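Local coordinates for Sfrice_029225 (Spodoptera frugiperda, PDB 6I50), which belongs to the tumour necrosis factor family as an arthropod Eiger protein, forms a trimer, and probably acts as a cytokine that binds TNF-type receptors, at residues Val39-Pro42 with Thr46-Ser49; Gly60-His65 with Ser153-Val158; Val74-Leu79 with Leu135-Thr140; Glu100-Cys105 with Leu127-Gly132; Gln107-Tyr110 with Asp116-Asn119. All coordinates share one frame; numbering follows the deposited sequence.

Interaction 1. Residues Val39-Pro42 with Thr46-Ser49; sequences VWYP and TVAS
With chi1 of V47 at 169°, its CG1 lies anti to the backbone N, and CG2 is turned beside that nitrogen, where it meets the ring of P42. V47 CG2 sits 3.5 Å from P42 CG and nearly as close to CB, the two side chains crossing obliquely. One residue earlier, T46 has its methyl anti to its own nitrogen, and CG2 comes to 3.8 Å from P42 CB. The same rotation sends T46 OG1 the other way, to the backbone N of H7, so this threonine gives a methyl to the proline and a hydroxyl to strand 5-10. The Y41 ring, with P42 CD 3.3 Å above one face, adds a loose touch of CE2 on V47 CG2.

Proline suits the end of strand 40-42: it has no N-H to offer a partner strand, and its compact, rigid ring offers apolar CB and CG to the two methyls. The chain then turns through helix 44-47 and brings T46 and V47 back against it, while W40 points inward to F8 and I155. Since no hydrogen bond joins the two segments, their contact rests on proline, methyl and aromatic carbons, a local apolar closure of the turn.

Interaction 2. Residues Gly60-His65 with Ser153-Val158; sequences GHVHVH and SFIGLV
V62 is the centre of this contact, each of its methyl groups meeting a different residue of strand 144-161. CG2 lies 4.1 Å from I155 CD1, the two side chains reaching toward each other tip to tip. CG1 lies 4.0 Å from L157 CD1, and here the side chains pass alongside in opposite senses. A third apolar touch, V64 CG2 to L157 CD2 at 4.2 Å, runs at a slant, so L157 spreads its two methyls between two valines. I155 reaches V62 because its chain is fully extended, CG1 anti to the backbone N (chi1 173°) and CD1 continuing the line. L157 is less relaxed: its chi1 of 17° is close to an eclipsed position.

These residues face each other across the beta sandwich of the TNF jelly roll, with strand 62-63 in one sheet and strand 144-161 in the other. Side chains alternate along strand 144-161, so I155 and L157 point into the core while F154 and V158 turn outward, onto A124 and L160 of the second subunit. Branched aliphatic residues suit the inner positions, being bulky with no polar atom to satisfy. G156, lying between I155 and L157, has no side chain to put on the outer side.

Farther out, P54 packs on both V62 and L157, and F8 adds to the cover of V62. I155 is backed by V74 and V137. Segment 60-65 is held by backbone bonds: V62 pairs with L135 of strand 134-139, and V64 with G132 and D133. On the outer side, H65 CE1 rests 3.2 Å above the centre of the H63 ring.

Interaction 3. Residues Val74-Leu79 with Leu135-Thr140; sequences VQIYYL and LAVRNT
V137 puts both of its methyls against strand 68-80. CG2 points straight at V74 CG1, 3.9 Å away, two valines meeting tip to tip, both with CG1 anti to the backbone N. V137 CG1 lies 4.1 Å from I76 CG1, and those two side chains slide past one another. In I76 the CG1 branch stands anti to the carbonyl carbon and swings toward V137, while CG2 lies 3.4 Å above one face of the Y78 ring, offset toward its rim.

The polar member of the row is Y78. Its ring is carried anti to the carbonyl carbon (chi1 -65°) and extends across the sandwich until OH gives a hydrogen bond of 2.8 Å to N139 OD1. N139 CG lies at the ring edge, in its plane, but the bond does not follow the amide plane: the hydroxyl stands 44° out of it. OD1 also takes a hydrogen bond from H37 NE2, so two donors grip this buried oxygen. A phenylalanine in place of Y78 would probably fill much of the same space but leave N139 OD1 with one donor fewer in a buried setting.

The two strands belong to opposite sheets of the jelly roll; the short segments 74-79 and 135-139 run 31° from parallel, their axes 9.6 Å apart at closest approach. Valine and isoleucine suit this buried interior, where their branched methyls pack without polar atoms to satisfy. The alternate residues Q75 and Y77 face the second subunit, Q75 OE1 bonding to S123 OG there. Methyl packing thus gives way at one end to a single directed bond, which can set the Y78 ring and the N139 amide in a fixed relation.

Interaction 4. Residues Glu100-Cys105 with Leu127-Gly132; sequences ETLLQC and LFLKAG
The guanidinium of R91, outside both segments, ties together the strands whose leucines L102, L127 and L129 touch: R91 NH1 forms a salt bridge with E100 OE1, and R91 NH2 bonds to F128 O. L102 lies against the same arginine, and no direct polar bond crosses between the segments. E100 and R91 are also hydrogen-bonded through their backbones.

The leucines make the direct contact. L102 CB lies 4.1 Å from L127 CD1, and farther along the side chain L102 CD1 comes to 3.9 Å from L129 CD2, approaching at a slant. Leucine suits this place because its long, branched chain can bridge from one sheet to the other. All three leucines carry CG anti to the carbonyl carbon, and the reach of L129 brings its end nearer to L102 than its CB direction would suggest. L127 and L129 are backed by V72, and L129 also by Y70.

Strand 100-108 is the outermost strand of its sheet within the chain, and strand 117-129 belongs to the facing sheet of the jelly-roll sandwich, so the leucines bridge the two sheets near one end. Strand 100-108 is irregular here: L102 and L103 both pair with L89, and L102 has a psi of -29°, as in a classic beta bulge. The bulge turns both leucines to the same side. L103 thereby meets S123 and A125, together with F154 of the third subunit.

Farther along, the C105–C121 disulfide ties the same two strands covalently. The backbone oxygen of Q104 accepts a bond from Q75 NE2 of the third subunit, so this strand also takes part in trimer contacts.

Interaction 5. Residues Gln107-Tyr110 with Asp116-Asn119; sequences QSSY and DKPN
Stacking joins Q107 to N119, whose side-chain amides lie flat against each other with planes 16° apart, although the chains that carry them cross at about a right angle. Q107 CD is 3.5 Å from N119 OD1, and CG of Q107 is 4.0 Å from the same oxygen. The Q107 chain bends at its second torsion (chi2 -81°), which lays the amide over that of N119. N119 OD1 is bonded by S108 N of the second subunit.

Water-mediated bonds make up the rest. Water 1 lies 2.7 Å from S109 O and 2.7 Å from K117 NZ, accepting from the lysine. Water 2 is hydrogen-bonded to S109 OG at 2.6 Å and receives a weak bond from N119 ND2 at 3.3 Å. S109 OG and K117 NZ are 3.8 Å apart; the water bridge to the lysine starts from the serine's backbone oxygen. The lysine chain reaches across toward S109, with bends at its last two torsions setting the position of NZ.

Contacts between subunits explain the burial. Q107 packs on Q107, and S109 on S109, of both other chains, so the site lies close to the threefold axis of the TNF trimer, where strands 100-108 and 117-129 come together far from the chain centre. An alanine at Q107 would probably leave the N119 amide without its stacked partner and open a gap where three glutamines gather. Polar side chains joined by water-mediated bonds imply a hydrated part of the trimer interface rather than an oily core.

In the fold
Interactions 2 and 3 form the core: each joins the two sheets of the sandwich, backbone bonds within each sheet tie the two contacts to one another, and both are mainly methyl packing, with one buried polar bond in interaction 3. Interaction 4 bridges the same sheets nearer an edge and meets interaction 3 through L135 and L129. Interaction 5 uses the same strands as interaction 4, 100-108 and 117-129, but about 26 Å away between centres, where apolar packing is replaced by stacked amides and water at the trimer axis. Interaction 1 is the more superficial, a local turn, yet W40 of its strand segment reaches I155 and I76 in the core.

Interaction 1. Residues Val39-Pro42 with Thr46-Ser49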
# COMPACT_ATOMS: atom_id res chain seq x y z
N VAL A 39 -8.31 -17.62 -8.38
CA VAL A 39 -9.73 -17.28 -8.30
C VAL A 39 -9.88 -15.77 -8.51
O VAL A 39 -10.61 -15.10 -7.77
CB VAL A 39 -10.32 -17.74 -6.95
CG1 VAL A 39 -11.84 -17.76 -7.00
CG2 VAL A 39 -9.79 -19.12 -6.60
N TRP A 40 -9.18 -15.23 -9.50
CA TRP A 40 -9.25 -13.82 -9.85
C TRP A 40 -10.31 -13.58 -10.91
O TRP A 40 -10.66 -14.47 -11.69
CB TRP A 40 -7.91 -13.32 -10.41
CG TRP A 40 -6.71 -13.45 -9.52
CD1 TRP A 40 -5.52 -14.03 -9.85
CD2 TRP A 40 -6.57 -12.97 -8.18
NE1 TRP A 40 -4.64 -13.94 -8.79
CE2 TRP A 40 -5.27 -13.29 -7.76
CE3 TRP A 40 -7.42 -12.30 -7.30
CZ2 TRP A 40 -4.79 -12.97 -6.49
CZ3 TRP A 40 -6.95 -11.98 -6.04
CH2 TRP A 40 -5.65 -12.32 -5.64
N TYR A 41 -10.81 -12.35 -10.96
CA TYR A 41 -11.73 -11.94 -12.00
C TYR A 41 -11.60 -10.43 -12.16
O TYR A 41 -11.47 -9.72 -11.15
CB TYR A 41 -13.18 -12.31 -11.67
CG TYR A 41 -14.09 -12.25 -12.88
CD1 TYR A 41 -14.21 -13.35 -13.71
CD2 TYR A 41 -14.81 -11.11 -13.18
CE1 TYR A 41 -15.03 -13.31 -14.83
CE2 TYR A 41 -15.63 -11.06 -14.29
CZ TYR A 41 -15.74 -12.16 -15.11
OH TYR A 41 -16.55 -12.13 -16.22
N PRO A 42 -11.62 -9.91 -13.38
CA PRO A 42 -11.51 -8.46 -13.57
C PRO A 42 -12.66 -7.71 -12.90
O PRO A 42 -13.82 -8.13 -12.96
CB PRO A 42 -11.55 -8.29 -15.09
CG PRO A 42 -12.19 -9.54 -15.60
CD PRO A 42 -11.73 -10.62 -14.67
N THR A 46 -12.50 -2.76 -15.29
CA THR A 46 -11.54 -3.42 -16.16
C THR A 46 -12.23 -4.15 -17.30
O THR A 46 -11.82 -4.03 -18.46
CB THR A 46 -10.69 -4.38 -15.32
OG1 THR A 46 -9.93 -3.62 -14.37
CG2 THR A 46 -9.75 -5.18 -16.20
N VAL A 47 -13.31 -4.88 -17.00
CA VAL A 47 -14.10 -5.53 -18.06
C VAL A 47 -14.55 -4.51 -19.10
O VAL A 47 -14.51 -4.77 -20.31
CB VAL A 47 -15.30 -6.27 -17.44
CG1 VAL A 47 -16.28 -6.71 -18.54
CG2 VAL A 47 -14.84 -7.47 -16.62
N ALA A 48 -15.00 -3.34 -18.64
CA ALA A 48 -15.57 -2.31 -19.50
C ALA A 48 -14.54 -1.37 -20.11
O ALA A 48 -14.91 -0.50 -20.91
CB ALA A 48 -16.59 -1.49 -18.72
N SER A 49 -13.26 -1.51 -19.77
CA SER A 49 -12.27 -0.54 -20.19
C SER A 49 -12.10 -0.56 -21.71
O SER A 49 -11.89 -1.63 -22.29
CB SER A 49 -10.93 -0.82 -19.52
OG SER A 49 -9.93 0.02 -20.07

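Interaction 2. Residues Gly60-His65 with Ser153-Val158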
# COMPACT_ATOMS: atom_id res chain seq x y z
N GLY A 60 -4.86 -17.96 -13.94
CA GLY A 60 -4.73 -16.96 -12.91
C GLY A 60 -3.56 -16.02 -13.06
O GLY A 60 -3.33 -15.20 -12.17
N HIS A 61 -2.81 -16.10 -14.16
CA HIS A 61 -1.69 -15.20 -14.37
C HIS A 61 -2.18 -13.89 -14.97
O HIS A 61 -3.11 -13.88 -15.79
CB HIS A 61 -0.64 -15.82 -15.29
CG HIS A 61 0.11 -16.97 -14.68
ND1 HIS A 61 -0.42 -18.23 -14.57
CD2 HIS A 61 1.37 -17.04 -14.18
CE1 HIS A 61 0.47 -19.03 -14.01
NE2 HIS A 61 1.56 -18.33 -13.76
N VAL A 62 -1.57 -12.79 -14.56
CA VAL A 62 -1.77 -11.51 -15.23
C VAL A 62 -0.80 -11.42 -16.40
O VAL A 62 0.41 -11.60 -16.23
CB VAL A 62 -1.57 -10.34 -14.25
CG1 VAL A 62 -1.61 -9.02 -15.00
CG2 VAL A 62 -2.64 -10.36 -13.17
N HIS A 63 -1.34 -11.16 -17.58
CA HIS A 63 -0.60 -11.16 -18.84
C HIS A 63 -0.34 -9.71 -19.24
O HIS A 63 -1.28 -8.98 -19.59
CB HIS A 63 -1.43 -11.92 -19.88
CG HIS A 63 -0.76 -12.11 -21.21
ND1 HIS A 63 0.39 -11.45 -21.59
CD2 HIS A 63 -1.11 -12.89 -22.26
CE1 HIS A 63 0.72 -11.82 -22.81
NE2 HIS A 63 -0.17 -12.69 -23.25
N VAL A 64 0.92 -9.28 -19.17
CA VAL A 64 1.32 -7.91 -19.50
C VAL A 64 1.54 -7.81 -21.00
O VAL A 64 2.19 -8.68 -21.60
CB VAL A 64 2.60 -7.51 -18.73
CG1 VAL A 64 3.07 -6.10 -19.11
CG2 VAL A 64 2.39 -7.64 -17.21
N HIS A 65 0.99 -6.76 -21.63
CA HIS A 65 1.10 -6.58 -23.07
C HIS A 65 1.93 -5.37 -23.49
O HIS A 65 2.18 -5.22 -24.69
CB HIS A 65 -0.29 -6.47 -23.70
CG HIS A 65 -1.16 -7.66 -23.45
ND1 HIS A 65 -0.91 -8.89 -24.02
CD2 HIS A 65 -2.26 -7.81 -22.68
CE1 HIS A 65 -1.83 -9.75 -23.61
NE2 HIS A 65 -2.66 -9.12 -22.81
N SER A 153 -9.21 -9.62 -1.41
CA SER A 153 -8.02 -10.11 -2.10
C SER A 153 -8.04 -9.64 -3.55
O SER A 153 -9.09 -9.69 -4.20
CB SER A 153 -7.94 -11.65 -2.05
OG SER A 153 -7.82 -12.11 -0.71
N PHE A 154 -6.90 -9.18 -4.05
CA PHE A 154 -6.87 -8.60 -5.39
C PHE A 154 -5.43 -8.41 -5.86
O PHE A 154 -4.48 -8.46 -5.07
CB PHE A 154 -7.62 -7.26 -5.42
CG PHE A 154 -7.28 -6.34 -4.27
CD1 PHE A 154 -6.14 -5.55 -4.30
CD2 PHE A 154 -8.11 -6.26 -3.16
CE1 PHE A 154 -5.83 -4.71 -3.25
CE2 PHE A 154 -7.81 -5.42 -2.11
CZ PHE A 154 -6.67 -4.63 -2.15
N ILE A 155 -5.29 -8.16 -7.16
CA ILE A 155 -4.02 -7.78 -7.78
C ILE A 155 -4.33 -6.79 -8.89
O ILE A 155 -5.26 -7.00 -9.68
CB ILE A 155 -3.24 -9.00 -8.32
CG1 ILE A 155 -2.01 -8.56 -9.12
CG2 ILE A 155 -4.13 -9.91 -9.18
CD1 ILE A 155 -1.07 -9.69 -9.47
N GLY A 156 -3.59 -5.69 -8.92
CA GLY A 156 -3.84 -4.65 -9.90
C GLY A 156 -2.53 -4.02 -10.33
O GLY A 156 -1.50 -4.14 -9.67
N LEU A 157 -2.59 -3.35 -11.48
CA LEU A 157 -1.40 -2.69 -12.00
C LEU A 157 -1.82 -1.54 -12.90
O LEU A 157 -2.83 -1.61 -13.60
CB LEU A 157 -0.46 -3.62 -12.77
CG LEU A 157 -0.76 -5.00 -13.36
CD1 LEU A 157 -2.15 -5.15 -13.95
CD2 LEU A 157 0.29 -5.31 -14.42
N VAL A 158 -1.00 -0.49 -12.87
CA VAL A 158 -1.23 0.73 -13.63
C VAL A 158 0.10 1.10 -14.28
O VAL A 158 1.09 1.33 -13.57
CB VAL A 158 -1.73 1.88 -12.74
CG1 VAL A 158 -1.96 3.13 -13.58
CG2 VAL A 158 -3.00 1.49 -11.98

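Interaction 3. Residues Val74-Leu79 with Leu135-Thr140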
# COMPACT_ATOMS: atom_id res chain seq x y z
N VAL A 74 -0.77 -5.86 -4.61
CA VAL A 74 -1.35 -7.17 -4.32
C VAL A 74 -1.82 -7.19 -2.88
O VAL A 74 -1.12 -6.71 -1.98
CB VAL A 74 -0.32 -8.31 -4.55
CG1 VAL A 74 -0.89 -9.65 -4.09
CG2 VAL A 74 0.12 -8.38 -6.00
N GLN A 75 -3.00 -7.76 -2.65
CA GLN A 75 -3.46 -8.06 -1.30
C GLN A 75 -4.03 -9.48 -1.27
O GLN A 75 -4.90 -9.82 -2.08
CB GLN A 75 -4.52 -7.08 -0.81
CG GLN A 75 -5.04 -7.41 0.58
CD GLN A 75 -5.77 -6.25 1.21
OE1 GLN A 75 -5.19 -5.19 1.46
NE2 GLN A 75 -7.07 -6.44 1.48
N ILE A 76 -3.53 -10.29 -0.34
CA ILE A 76 -4.10 -11.60 -0.05
C ILE A 76 -4.66 -11.55 1.36
O ILE A 76 -3.93 -11.21 2.31
CB ILE A 76 -3.08 -12.73 -0.20
CG1 ILE A 76 -2.49 -12.74 -1.63
CG2 ILE A 76 -3.71 -14.07 0.12
CD1 ILE A 76 -3.51 -12.98 -2.73
N TYR A 77 -5.94 -11.86 1.51
CA TYR A 77 -6.60 -11.86 2.81
C TYR A 77 -6.63 -13.30 3.31
O TYR A 77 -7.39 -14.13 2.82
CB TYR A 77 -8.00 -11.28 2.66
CG TYR A 77 -8.73 -10.94 3.95
CD1 TYR A 77 -9.18 -11.93 4.81
CD2 TYR A 77 -9.01 -9.62 4.27
CE1 TYR A 77 -9.86 -11.62 5.97
CE2 TYR A 77 -9.70 -9.30 5.43
CZ TYR A 77 -10.12 -10.30 6.27
OH TYR A 77 -10.81 -10.00 7.42
N TYR A 78 -5.78 -13.60 4.29
CA TYR A 78 -5.71 -14.95 4.84
C TYR A 78 -6.71 -15.12 5.98
O TYR A 78 -6.95 -14.21 6.76
CB TYR A 78 -4.30 -15.25 5.36
CG TYR A 78 -3.25 -15.28 4.28
CD1 TYR A 78 -2.98 -16.44 3.56
CD2 TYR A 78 -2.53 -14.14 3.96
CE1 TYR A 78 -2.01 -16.45 2.56
CE2 TYR A 78 -1.56 -14.14 2.98
CZ TYR A 78 -1.31 -15.30 2.28
OH TYR A 78 -0.34 -15.28 1.31
N LEU A 79 -7.29 -16.32 6.05
CA LEU A 79 -8.10 -16.75 7.19
C LEU A 79 -7.54 -18.13 7.48
O LEU A 79 -7.99 -19.14 6.92
CB LEU A 79 -9.60 -16.76 6.87
CG LEU A 79 -10.51 -17.09 8.05
CD1 LEU A 79 -10.13 -16.23 9.25
CD2 LEU A 79 -11.97 -16.88 7.70
N LEU A 135 2.45 -12.58 -14.49
CA LEU A 135 2.58 -12.38 -13.06
C LEU A 135 1.62 -13.31 -12.34
O LEU A 135 0.44 -13.38 -12.70
CB LEU A 135 2.27 -10.93 -12.66
CG LEU A 135 3.13 -9.85 -13.31
CD1 LEU A 135 2.63 -8.47 -12.89
CD2 LEU A 135 4.59 -10.03 -12.94
N ALA A 136 2.13 -14.02 -11.34
CA ALA A 136 1.31 -14.87 -10.49
C ALA A 136 1.66 -14.61 -9.03
O ALA A 136 2.80 -14.27 -8.71
CB ALA A 136 1.51 -16.36 -10.80
N VAL A 137 0.67 -14.78 -8.16
CA VAL A 137 0.88 -14.70 -6.72
C VAL A 137 0.85 -16.12 -6.17
O VAL A 137 -0.12 -16.85 -6.38
CB VAL A 137 -0.18 -13.83 -6.03
CG1 VAL A 137 0.19 -13.60 -4.57
CG2 VAL A 137 -0.34 -12.50 -6.75
N ARG A 138 1.91 -16.51 -5.45
CA ARG A 138 1.95 -17.79 -4.77
C ARG A 138 2.19 -17.57 -3.29
O ARG A 138 2.85 -16.60 -2.89
CB ARG A 138 3.06 -18.70 -5.33
CG ARG A 138 2.78 -19.27 -6.70
CD ARG A 138 3.85 -20.26 -7.14
NE ARG A 138 3.50 -20.85 -8.43
CZ ARG A 138 3.71 -20.25 -9.60
NH1 ARG A 138 4.29 -19.06 -9.65
NH2 ARG A 138 3.34 -20.85 -10.73
N ASN A 139 1.66 -18.46 -2.46
CA ASN A 139 2.07 -18.47 -1.07
C ASN A 139 3.47 -19.06 -0.97
O ASN A 139 3.88 -19.87 -1.81
CB ASN A 139 1.07 -19.25 -0.22
CG ASN A 139 -0.33 -18.66 -0.29
OD1 ASN A 139 -0.50 -17.44 -0.41
ND2 ASN A 139 -1.34 -19.52 -0.24
N THR A 140 4.22 -18.63 0.04
CA THR A 140 5.59 -19.12 0.19
C THR A 140 5.64 -20.53 0.77
O THR A 140 6.62 -21.25 0.53
CB THR A 140 6.41 -18.19 1.07
OG1 THR A 140 5.97 -18.31 2.42
CG2 THR A 140 6.25 -16.75 0.60

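Interaction 4. Residues Glu100-Cys105 with Leu127-Gly132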
# COMPACT_ATOMS: atom_id res chain seq x y z
N GLU A 100 11.03 -15.14 -11.52
CA GLU A 100 11.66 -14.07 -10.76
C GLU A 100 10.68 -13.59 -9.70
O GLU A 100 9.50 -13.39 -9.98
CB GLU A 100 12.05 -12.89 -11.66
CG GLU A 100 13.25 -13.13 -12.55
CD GLU A 100 13.55 -11.93 -13.44
OE1 GLU A 100 12.79 -10.95 -13.40
OE2 GLU A 100 14.55 -11.98 -14.19
N THR A 101 11.18 -13.39 -8.48
CA THR A 101 10.36 -12.89 -7.38
C THR A 101 10.52 -11.37 -7.32
O THR A 101 11.62 -10.87 -7.05
CB THR A 101 10.77 -13.54 -6.06
OG1 THR A 101 10.64 -14.96 -6.16
CG2 THR A 101 9.89 -13.03 -4.94
N LEU A 102 9.43 -10.64 -7.57
CA LEU A 102 9.48 -9.19 -7.62
C LEU A 102 9.06 -8.53 -6.32
O LEU A 102 9.53 -7.44 -6.01
CB LEU A 102 8.57 -8.66 -8.74
CG LEU A 102 8.89 -9.17 -10.14
CD1 LEU A 102 8.08 -8.39 -11.17
CD2 LEU A 102 10.38 -9.05 -10.42
N LEU A 103 8.19 -9.19 -5.56
CA LEU A 103 7.56 -8.60 -4.38
C LEU A 103 7.24 -9.72 -3.40
O LEU A 103 6.91 -10.83 -3.80
CB LEU A 103 6.29 -7.85 -4.77
CG LEU A 103 5.80 -6.60 -4.05
CD1 LEU A 103 6.91 -5.57 -3.94
CD2 LEU A 103 4.62 -6.05 -4.85
N GLN A 104 7.34 -9.41 -2.10
CA GLN A 104 7.00 -10.38 -1.07
C GLN A 104 6.37 -9.66 0.11
O GLN A 104 6.75 -8.54 0.44
CB GLN A 104 8.23 -11.17 -0.61
CG GLN A 104 7.90 -12.27 0.40
CD GLN A 104 9.04 -13.24 0.60
OE1 GLN A 104 10.09 -13.12 -0.02
NE2 GLN A 104 8.84 -14.22 1.48
N CYS A 105 5.39 -10.33 0.73
CA CYS A 105 4.69 -9.85 1.90
C CYS A 105 4.69 -10.96 2.94
O CYS A 105 4.62 -12.14 2.60
CB CYS A 105 3.25 -9.44 1.55
SG CYS A 105 2.30 -8.64 2.85
N LEU A 127 7.38 -1.19 -10.58
CA LEU A 127 8.14 -2.32 -11.10
C LEU A 127 8.27 -2.22 -12.62
O LEU A 127 7.33 -1.82 -13.30
CB LEU A 127 7.46 -3.65 -10.74
CG LEU A 127 7.32 -3.97 -9.25
CD1 LEU A 127 6.38 -5.16 -9.07
CD2 LEU A 127 8.69 -4.24 -8.63
N PHE A 128 9.44 -2.58 -13.14
CA PHE A 128 9.59 -2.66 -14.58
C PHE A 128 9.03 -3.99 -15.06
O PHE A 128 9.43 -5.05 -14.58
CB PHE A 128 11.05 -2.53 -15.00
CG PHE A 128 11.27 -2.78 -16.46
CD1 PHE A 128 11.03 -1.78 -17.39
CD2 PHE A 128 11.65 -4.04 -16.91
CE1 PHE A 128 11.20 -2.02 -18.74
CE2 PHE A 128 11.82 -4.28 -18.25
CZ PHE A 128 11.60 -3.27 -19.17
N LEU A 129 8.10 -3.92 -16.02
CA LEU A 129 7.50 -5.11 -16.60
C LEU A 129 7.64 -5.06 -18.12
O LEU A 129 7.54 -3.99 -18.72
CB LEU A 129 6.02 -5.24 -16.23
CG LEU A 129 5.72 -5.22 -14.72
CD1 LEU A 129 4.22 -5.20 -14.48
CD2 LEU A 129 6.34 -6.42 -14.03
N LYS A 130 7.87 -6.22 -18.73
CA LYS A 130 7.99 -6.33 -20.18
C LYS A 130 6.70 -6.89 -20.78
O LYS A 130 6.03 -7.73 -20.19
CB LYS A 130 9.15 -7.25 -20.58
CG LYS A 130 10.51 -6.77 -20.17
CD LYS A 130 11.61 -7.53 -20.90
CE LYS A 130 11.62 -7.20 -22.38
NZ LYS A 130 12.96 -7.45 -22.98
N ALA A 131 6.39 -6.42 -21.99
CA ALA A 131 5.39 -7.10 -22.80
C ALA A 131 5.71 -8.59 -22.85
O ALA A 131 6.86 -8.98 -23.06
CB ALA A 131 5.34 -6.51 -24.21
N GLY A 132 4.69 -9.42 -22.62
CA GLY A 132 4.88 -10.85 -22.57
C GLY A 132 5.12 -11.42 -21.18
O GLY A 132 5.09 -12.65 -21.02

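Interaction 5. Residues Gln107-Tyr110 with Asp116-Asn119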
# COMPACT_ATOMS: atom_id res chain seq x y z
N GLN A 107 3.38 -11.91 7.23
CA GLN A 107 2.83 -11.59 8.54
C GLN A 107 2.99 -12.81 9.43
O GLN A 107 2.81 -13.94 8.97
CB GLN A 107 1.36 -11.18 8.45
CG GLN A 107 0.83 -10.35 9.61
CD GLN A 107 0.45 -11.18 10.83
OE1 GLN A 107 0.36 -10.66 11.94
NE2 GLN A 107 0.22 -12.47 10.62
N SER A 108 3.32 -12.60 10.70
CA SER A 108 3.64 -13.72 11.57
C SER A 108 3.37 -13.38 13.02
O SER A 108 3.67 -12.27 13.48
CB SER A 108 5.11 -14.15 11.41
OG SER A 108 5.38 -15.36 12.10
N SER A 109 2.80 -14.34 13.74
CA SER A 109 2.65 -14.24 15.18
C SER A 109 2.59 -15.65 15.74
O SER A 109 2.13 -16.57 15.06
CB SER A 109 1.40 -13.44 15.57
OG SER A 109 0.23 -14.15 15.21
N TYR A 110 3.05 -15.81 16.97
CA TYR A 110 3.12 -17.12 17.59
C TYR A 110 1.84 -17.44 18.34
O TYR A 110 1.31 -16.60 19.08
CB TYR A 110 4.32 -17.21 18.54
CG TYR A 110 4.43 -18.56 19.22
CD1 TYR A 110 5.11 -19.62 18.62
CD2 TYR A 110 3.85 -18.78 20.46
CE1 TYR A 110 5.20 -20.85 19.23
CE2 TYR A 110 3.94 -20.02 21.09
CZ TYR A 110 4.62 -21.05 20.47
OH TYR A 110 4.71 -22.27 21.09
N ASP A 116 -7.76 -20.16 13.74
CA ASP A 116 -7.96 -19.42 12.50
C ASP A 116 -8.08 -17.93 12.82
O ASP A 116 -8.80 -17.55 13.75
CB ASP A 116 -9.22 -19.90 11.78
CG ASP A 116 -9.03 -21.24 11.10
OD1 ASP A 116 -7.88 -21.57 10.73
OD2 ASP A 116 -10.03 -21.96 10.92
N LYS A 117 -7.39 -17.10 12.05
CA LYS A 117 -7.51 -15.67 12.28
C LYS A 117 -7.30 -14.91 10.98
O LYS A 117 -6.57 -15.38 10.10
CB LYS A 117 -6.52 -15.17 13.34
CG LYS A 117 -5.08 -15.47 13.05
CD LYS A 117 -4.35 -15.61 14.37
CE LYS A 117 -3.29 -16.68 14.28
NZ LYS A 117 -2.23 -16.32 13.29
N PRO A 118 -7.92 -13.74 10.83
CA PRO A 118 -7.83 -12.99 9.58
C PRO A 118 -6.63 -12.06 9.55
O PRO A 118 -6.38 -11.34 10.52
CB PRO A 118 -9.15 -12.20 9.57
CG PRO A 118 -9.44 -11.97 11.01
CD PRO A 118 -8.90 -13.15 11.77
N ASN A 119 -5.90 -12.05 8.44
CA ASN A 119 -4.78 -11.15 8.24
C ASN A 119 -4.67 -10.84 6.75
O ASN A 119 -4.48 -11.76 5.95
CB ASN A 119 -3.46 -11.77 8.73
CG ASN A 119 -3.27 -11.63 10.21
OD1 ASN A 119 -3.02 -10.53 10.72
ND2 ASN A 119 -3.37 -12.74 10.93
O HOH W 1 -0.46 -17.31 15.13
O HOH W 2 -0.98 -13.05 13.17